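Local coordinates for glucoamylase (Thermoanaerobacterium thermosaccharolyticum, PDB 1LF6), which hydrolyses terminal alpha-1,4-linked glucose residues one after another from the non-reducing ends of starch-like chains, releasing beta-D-glucose, at residues A[143-155]-A[232-246]. Sequence-based numbering, arbitrary orientation.
Sequences EGSIHDYKLYLAY and EGAEIDLTKNSEFEI
Leu-153 and Ala-234 form a hydrogen-bonded pair of two antiparallel strands, 150-155 and 232-236: Leu-153 N gives a nearly straight bond to Ala-234 O (2.7 Å), while the return bond from Ala-234 N to Leu-153 O is more bent, 139° at the hydrogen. Tyr-155 and Glu-232 form the next hydrogen-bonded pair, again with a bond in each direction. On the face shared by Tyr-152 and Glu-235, the glutamate chain runs alongside the tyrosine. Glu-235 CB lies 3.5 Å from Tyr-152 CD2, CG continues past CE2, and Glu-235 CD follows at 3.5 Å from Tyr-152 CE2, with the carboxylate turned 26° from the ring plane. Glu-235 CG stands anti to the backbone N (chi1 171°) and the chain stays extended, which carries the carboxylate to the phenol end. There one water bridges Tyr-152 OH and Glu-235 OE1, while Glu-235 OE2 lies 3.3 Å from Tyr-152 OH and also borders CG of Lys-150.

On the other face, Leu-151 and Leu-153 make apolar contacts. Leu-151 CD2 meets Phe-244 CZ at 3.7 Å and also touches Leu-238 CD2. Leu-153 and Ile-246 approach tip to tip, CD2 to CD1 at 3.9 Å. Ile-146 extends this layer, its CD1 packing 3.6 Å from Ser-242 CB.

Residues 237-242 carry the chain from one sheet to the other, and Leu-151 and Leu-153 meet strand 243-251 across the interior of the N-terminal beta-sandwich. Strand 150-157 lies between strands 70-80 and 230-236 in one antiparallel sheet, Phe-77 flanking both leucines; strand 243-251 belongs to the second sheet, between strands 132-141 and 186-192.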
loop_
_atom_site.group_PDB
_atom_site.type_symbol
_atom_site.label_atom_id
_atom_site.label_comp_id
_atom_site.label_asym_id
_atom_site.label_seq_id
_atom_site.Cartn_x
_atom_site.Cartn_y
_atom_site.Cartn_z
ATOM N N GLU A 143 -13.811 35.190 2.383
ATOM C CA GLU A 143 -14.293 36.380 3.065
ATOM C C GLU A 143 -13.206 37.444 2.959
ATOM O O GLU A 143 -12.018 37.138 3.058
ATOM C CB GLU A 143 -14.612 36.080 4.535
ATOM C CG GLU A 143 -13.422 36.138 5.481
ATOM C CD GLU A 143 -13.829 35.955 6.932
ATOM O OE1 GLU A 143 -12.989 36.199 7.826
ATOM O OE2 GLU A 143 -14.988 35.561 7.178
ATOM N N GLY A 144 -13.615 38.689 2.737
ATOM C CA GLY A 144 -12.649 39.764 2.614
ATOM C C GLY A 144 -11.990 39.762 1.251
ATOM O O GLY A 144 -12.546 39.241 0.288
ATOM N N SER A 145 -10.796 40.336 1.168
ATOM C CA SER A 145 -10.069 40.414 -0.091
ATOM C C SER A 145 -8.829 39.531 -0.093
ATOM O O SER A 145 -8.293 39.194 0.964
ATOM C CB SER A 145 -9.671 41.866 -0.363
ATOM O OG SER A 145 -8.863 41.982 -1.520
ATOM N N ILE A 146 -8.377 39.159 -1.287
ATOM C CA ILE A 146 -7.200 38.315 -1.422
ATOM C C ILE A 146 -5.962 39.038 -0.901
ATOM O O ILE A 146 -5.072 38.413 -0.322
ATOM C CB ILE A 146 -6.974 37.898 -2.901
ATOM C CG1 ILE A 146 -5.792 36.930 -2.998
ATOM C CG2 ILE A 146 -6.734 39.128 -3.766
ATOM C CD1 ILE A 146 -5.537 36.403 -4.401
ATOM N N HIS A 147 -5.910 40.354 -1.096
ATOM C CA HIS A 147 -4.769 41.141 -0.639
ATOM C C HIS A 147 -4.674 41.160 0.880
ATOM O O HIS A 147 -3.713 41.683 1.440
ATOM C CB HIS A 147 -4.853 42.579 -1.164
ATOM C CG HIS A 147 -4.778 42.683 -2.655
ATOM N ND1 HIS A 147 -5.794 42.258 -3.481
ATOM C CD2 HIS A 147 -3.798 43.144 -3.468
ATOM C CE1 HIS A 147 -5.444 42.450 -4.741
ATOM N NE2 HIS A 147 -4.237 42.986 -4.760
ATOM N N ASP A 148 -5.671 40.588 1.544
ATOM C CA ASP A 148 -5.679 40.543 3.002
ATOM C C ASP A 148 -5.080 39.236 3.509
ATOM O O ASP A 148 -5.055 38.981 4.714
ATOM C CB ASP A 148 -7.107 40.683 3.530
ATOM C CG ASP A 148 -7.750 41.997 3.130
ATOM O OD1 ASP A 148 -7.159 43.063 3.415
ATOM O OD2 ASP A 148 -8.850 41.967 2.537
ATOM N N TYR A 149 -4.587 38.415 2.587
ATOM C CA TYR A 149 -4.013 37.128 2.951
ATOM C C TYR A 149 -2.599 36.910 2.426
ATOM O O TYR A 149 -2.169 37.536 1.456
ATOM C CB TYR A 149 -4.920 36.001 2.442
ATOM C CG TYR A 149 -6.307 36.011 3.042
ATOM C CD1 TYR A 149 -6.520 35.600 4.357
ATOM C CD2 TYR A 149 -7.406 36.449 2.303
ATOM C CE1 TYR A 149 -7.794 35.623 4.924
ATOM C CE2 TYR A 149 -8.685 36.478 2.861
ATOM C CZ TYR A 149 -8.871 36.063 4.169
ATOM O OH TYR A 149 -10.130 36.078 4.726
ATOM N N LYS A 150 -1.878 36.016 3.093
ATOM C CA LYS A 150 -0.521 35.659 2.698
ATOM C C LYS A 150 -0.519 34.145 2.532
ATOM O O LYS A 150 -1.101 33.427 3.344
ATOM C CB LYS A 150 0.494 36.062 3.774
ATOM C CG LYS A 150 0.819 37.549 3.845
ATOM C CD LYS A 150 -0.338 38.361 4.405
ATOM C CE LYS A 150 0.067 39.819 4.591
ATOM N NZ LYS A 150 -1.081 40.679 4.992
ATOM N N LEU A 151 0.128 33.658 1.480
ATOM C CA LEU A 151 0.176 32.225 1.233
ATOM C C LEU A 151 1.612 31.727 1.225
ATOM O O LEU A 151 2.457 32.250 0.497
ATOM C CB LEU A 151 -0.490 31.901 -0.106
ATOM C CG LEU A 151 -0.563 30.425 -0.489
ATOM C CD1 LEU A 151 -1.492 29.684 0.460
ATOM C CD2 LEU A 151 -1.059 30.305 -1.920
ATOM N N TYR A 152 1.885 30.713 2.041
ATOM C CA TYR A 152 3.226 30.152 2.119
ATOM C C TYR A 152 3.224 28.654 1.841
ATOM O O TYR A 152 2.285 27.942 2.199
ATOM C CB TYR A 152 3.840 30.423 3.497
ATOM C CG TYR A 152 3.751 31.870 3.937
ATOM C CD1 TYR A 152 2.604 32.359 4.562
ATOM C CD2 TYR A 152 4.807 32.756 3.713
ATOM C CE1 TYR A 152 2.509 33.692 4.952
ATOM C CE2 TYR A 152 4.722 34.093 4.097
ATOM C CZ TYR A 152 3.568 34.554 4.716
ATOM O OH TYR A 152 3.470 35.877 5.088
ATOM N N LEU A 153 4.289 28.191 1.196
ATOM C CA LEU A 153 4.448 26.785 0.853
ATOM C C LEU A 153 5.563 26.200 1.713
ATOM O O LEU A 153 6.662 26.754 1.771
ATOM C CB LEU A 153 4.810 26.647 -0.629
ATOM C CG LEU A 153 4.947 25.230 -1.197
ATOM C CD1 LEU A 153 3.606 24.522 -1.108
ATOM C CD2 LEU A 153 5.419 25.292 -2.644
ATOM N N ALA A 154 5.278 25.084 2.380
ATOM C CA ALA A 154 6.265 24.426 3.235
ATOM C C ALA A 154 6.589 23.040 2.696
ATOM O O ALA A 154 5.750 22.141 2.714
ATOM C CB ALA A 154 5.741 24.325 4.662
ATOM N N TYR A 155 7.814 22.886 2.205
ATOM C CA TYR A 155 8.289 21.628 1.648
ATOM C C TYR A 155 9.199 20.935 2.657
ATOM O O TYR A 155 10.200 21.506 3.084
ATOM C CB TYR A 155 9.058 21.903 0.351
ATOM C CG TYR A 155 9.877 20.741 -0.162
ATOM C CD1 TYR A 155 9.294 19.496 -0.389
ATOM C CD2 TYR A 155 11.240 20.889 -0.430
ATOM C CE1 TYR A 155 10.045 18.427 -0.873
ATOM C CE2 TYR A 155 11.998 19.827 -0.915
ATOM C CZ TYR A 155 11.393 18.599 -1.134
ATOM O OH TYR A 155 12.135 17.550 -1.620
ATOM N N GLU A 232 11.804 23.583 3.786
ATOM C CA GLU A 232 12.035 24.594 2.772
ATOM C C GLU A 232 10.740 25.354 2.528
ATOM O O GLU A 232 9.821 24.850 1.886
ATOM C CB GLU A 232 12.569 23.929 1.498
ATOM C CG GLU A 232 13.873 23.192 1.771
ATOM C CD GLU A 232 14.636 22.790 0.525
ATOM O OE1 GLU A 232 15.874 22.634 0.628
ATOM O OE2 GLU A 232 14.013 22.622 -0.550
ATOM N N GLY A 233 10.671 26.560 3.087
ATOM C CA GLY A 233 9.486 27.388 2.958
ATOM C C GLY A 233 9.627 28.504 1.942
ATOM O O GLY A 233 10.734 28.933 1.617
ATOM N N ALA A 234 8.492 28.968 1.432
ATOM C CA ALA A 234 8.481 30.037 0.448
ATOM C C ALA A 234 7.119 30.706 0.430
ATOM O O ALA A 234 6.097 30.068 0.684
ATOM C CB ALA A 234 8.810 29.483 -0.937
ATOM N N GLU A 235 7.113 32.001 0.147
ATOM C CA GLU A 235 5.872 32.751 0.074
ATOM C C GLU A 235 5.473 32.886 -1.390
ATOM O O GLU A 235 6.319 33.064 -2.268
ATOM C CB GLU A 235 6.038 34.134 0.713
ATOM C CG GLU A 235 4.853 35.072 0.497
ATOM C CD GLU A 235 4.904 36.290 1.405
ATOM O OE1 GLU A 235 6.009 36.834 1.608
ATOM O OE2 GLU A 235 3.836 36.705 1.909
ATOM N N ILE A 236 4.176 32.773 -1.646
ATOM C CA ILE A 236 3.657 32.886 -2.998
ATOM C C ILE A 236 3.150 34.312 -3.190
ATOM O O ILE A 236 2.345 34.801 -2.396
ATOM C CB ILE A 236 2.492 31.894 -3.224
ATOM C CG1 ILE A 236 2.947 30.469 -2.886
ATOM C CG2 ILE A 236 2.008 31.977 -4.665
ATOM C CD1 ILE A 236 4.096 29.963 -3.733
ATOM N N ASP A 237 3.631 34.979 -4.234
ATOM C CA ASP A 237 3.213 36.351 -4.514
ATOM C C ASP A 237 1.800 36.316 -5.096
ATOM O O ASP A 237 1.625 36.177 -6.309
ATOM C CB ASP A 237 4.166 37.001 -5.522
ATOM C CG ASP A 237 3.974 38.507 -5.622
ATOM O OD1 ASP A 237 2.817 38.973 -5.536
ATOM O OD2 ASP A 237 4.980 39.225 -5.798
ATOM N N LEU A 238 0.800 36.436 -4.231
ATOM C CA LEU A 238 -0.591 36.409 -4.661
ATOM C C LEU A 238 -0.945 37.562 -5.592
ATOM O O LEU A 238 -1.675 37.377 -6.567
ATOM C CB LEU A 238 -1.525 36.429 -3.449
ATOM C CG LEU A 238 -1.561 35.165 -2.586
ATOM C CD1 LEU A 238 -2.480 35.386 -1.391
ATOM C CD2 LEU A 238 -2.041 33.985 -3.421
ATOM N N THR A 239 -0.427 38.750 -5.298
ATOM C CA THR A 239 -0.714 39.912 -6.125
ATOM C C THR A 239 -0.233 39.693 -7.557
ATOM O O THR A 239 -0.662 40.392 -8.472
ATOM C CB THR A 239 -0.056 41.187 -5.559
ATOM O OG1 THR A 239 1.365 41.117 -5.727
ATOM C CG2 THR A 239 -0.385 41.333 -4.078
ATOM N N LYS A 240 0.650 38.721 -7.752
ATOM C CA LYS A 240 1.156 38.428 -9.089
ATOM C C LYS A 240 0.241 37.447 -9.823
ATOM O O LYS A 240 0.096 37.513 -11.049
ATOM C CB LYS A 240 2.579 37.874 -9.013
ATOM C CG LYS A 240 3.176 37.601 -10.382
ATOM C CD LYS A 240 4.667 37.899 -10.423
ATOM C CE LYS A 240 5.457 36.983 -9.511
ATOM N NZ LYS A 240 6.911 37.299 -9.571
ATOM N N ASN A 241 -0.366 36.536 -9.067
ATOM C CA ASN A 241 -1.298 35.549 -9.617
ATOM C C ASN A 241 -1.798 34.637 -8.500
ATOM O O ASN A 241 -1.003 34.056 -7.759
ATOM C CB ASN A 241 -0.634 34.698 -10.706
ATOM C CG ASN A 241 -1.642 34.142 -11.702
ATOM O OD1 ASN A 241 -2.749 33.747 -11.329
ATOM N ND2 ASN A 241 -1.261 34.105 -12.974
ATOM N N SER A 242 -3.117 34.518 -8.379
ATOM C CA SER A 242 -3.709 33.672 -7.348
ATOM C C SER A 242 -3.655 32.199 -7.760
ATOM O O SER A 242 -3.925 31.312 -6.957
ATOM C CB SER A 242 -5.160 34.087 -7.092
ATOM O OG SER A 242 -5.943 33.950 -8.265
ATOM N N GLU A 243 -3.305 31.954 -9.020
ATOM C CA GLU A 243 -3.203 30.597 -9.551
ATOM C C GLU A 243 -1.793 30.397 -10.099
ATOM O O GLU A 243 -1.306 31.208 -10.887
ATOM C CB GLU A 243 -4.237 30.382 -10.655
ATOM C CG GLU A 243 -4.302 28.952 -11.178
ATOM C CD GLU A 243 -5.573 28.679 -11.963
ATOM O OE1 GLU A 243 -5.732 27.545 -12.456
ATOM O OE2 GLU A 243 -6.413 29.595 -12.087
ATOM N N PHE A 244 -1.147 29.309 -9.690
ATOM C CA PHE A 244 0.227 29.042 -10.098
ATOM C C PHE A 244 0.554 27.553 -10.180
ATOM O O PHE A 244 -0.251 26.707 -9.801
ATOM C CB PHE A 244 1.171 29.701 -9.098
ATOM C CG PHE A 244 0.815 29.408 -7.668
ATOM C CD1 PHE A 244 -0.242 30.071 -7.054
ATOM C CD2 PHE A 244 1.497 28.426 -6.953
ATOM C CE1 PHE A 244 -0.620 29.761 -5.749
ATOM C CE2 PHE A 244 1.125 28.108 -5.645
ATOM C CZ PHE A 244 0.066 28.775 -5.042
ATOM N N GLU A 245 1.754 27.246 -10.663
ATOM C CA GLU A 245 2.195 25.867 -10.807
ATOM C C GLU A 245 3.462 25.585 -10.000
ATOM O O GLU A 245 4.481 26.259 -10.175
ATOM C CB GLU A 245 2.468 25.557 -12.280
ATOM C CG GLU A 245 1.306 25.861 -13.206
ATOM C CD GLU A 245 1.634 25.598 -14.667
ATOM O OE1 GLU A 245 0.757 25.842 -15.523
ATOM O OE2 GLU A 245 2.764 25.148 -14.959
ATOM N N ILE A 246 3.395 24.589 -9.121
ATOM C CA ILE A 246 4.548 24.207 -8.312
ATOM C C ILE A 246 5.115 22.915 -8.890
ATOM O O ILE A 246 4.377 21.955 -9.130
ATOM C CB ILE A 246 4.152 23.992 -6.827
ATOM C CG1 ILE A 246 3.680 25.317 -6.221
ATOM C CG2 ILE A 246 5.343 23.451 -6.033
ATOM C CD1 ILE A 246 4.726 26.427 -6.263
HETATM O O HOH W 1 1.739 35.284 -0.092
HETATM O O HOH W 2 5.676 37.252 4.361
#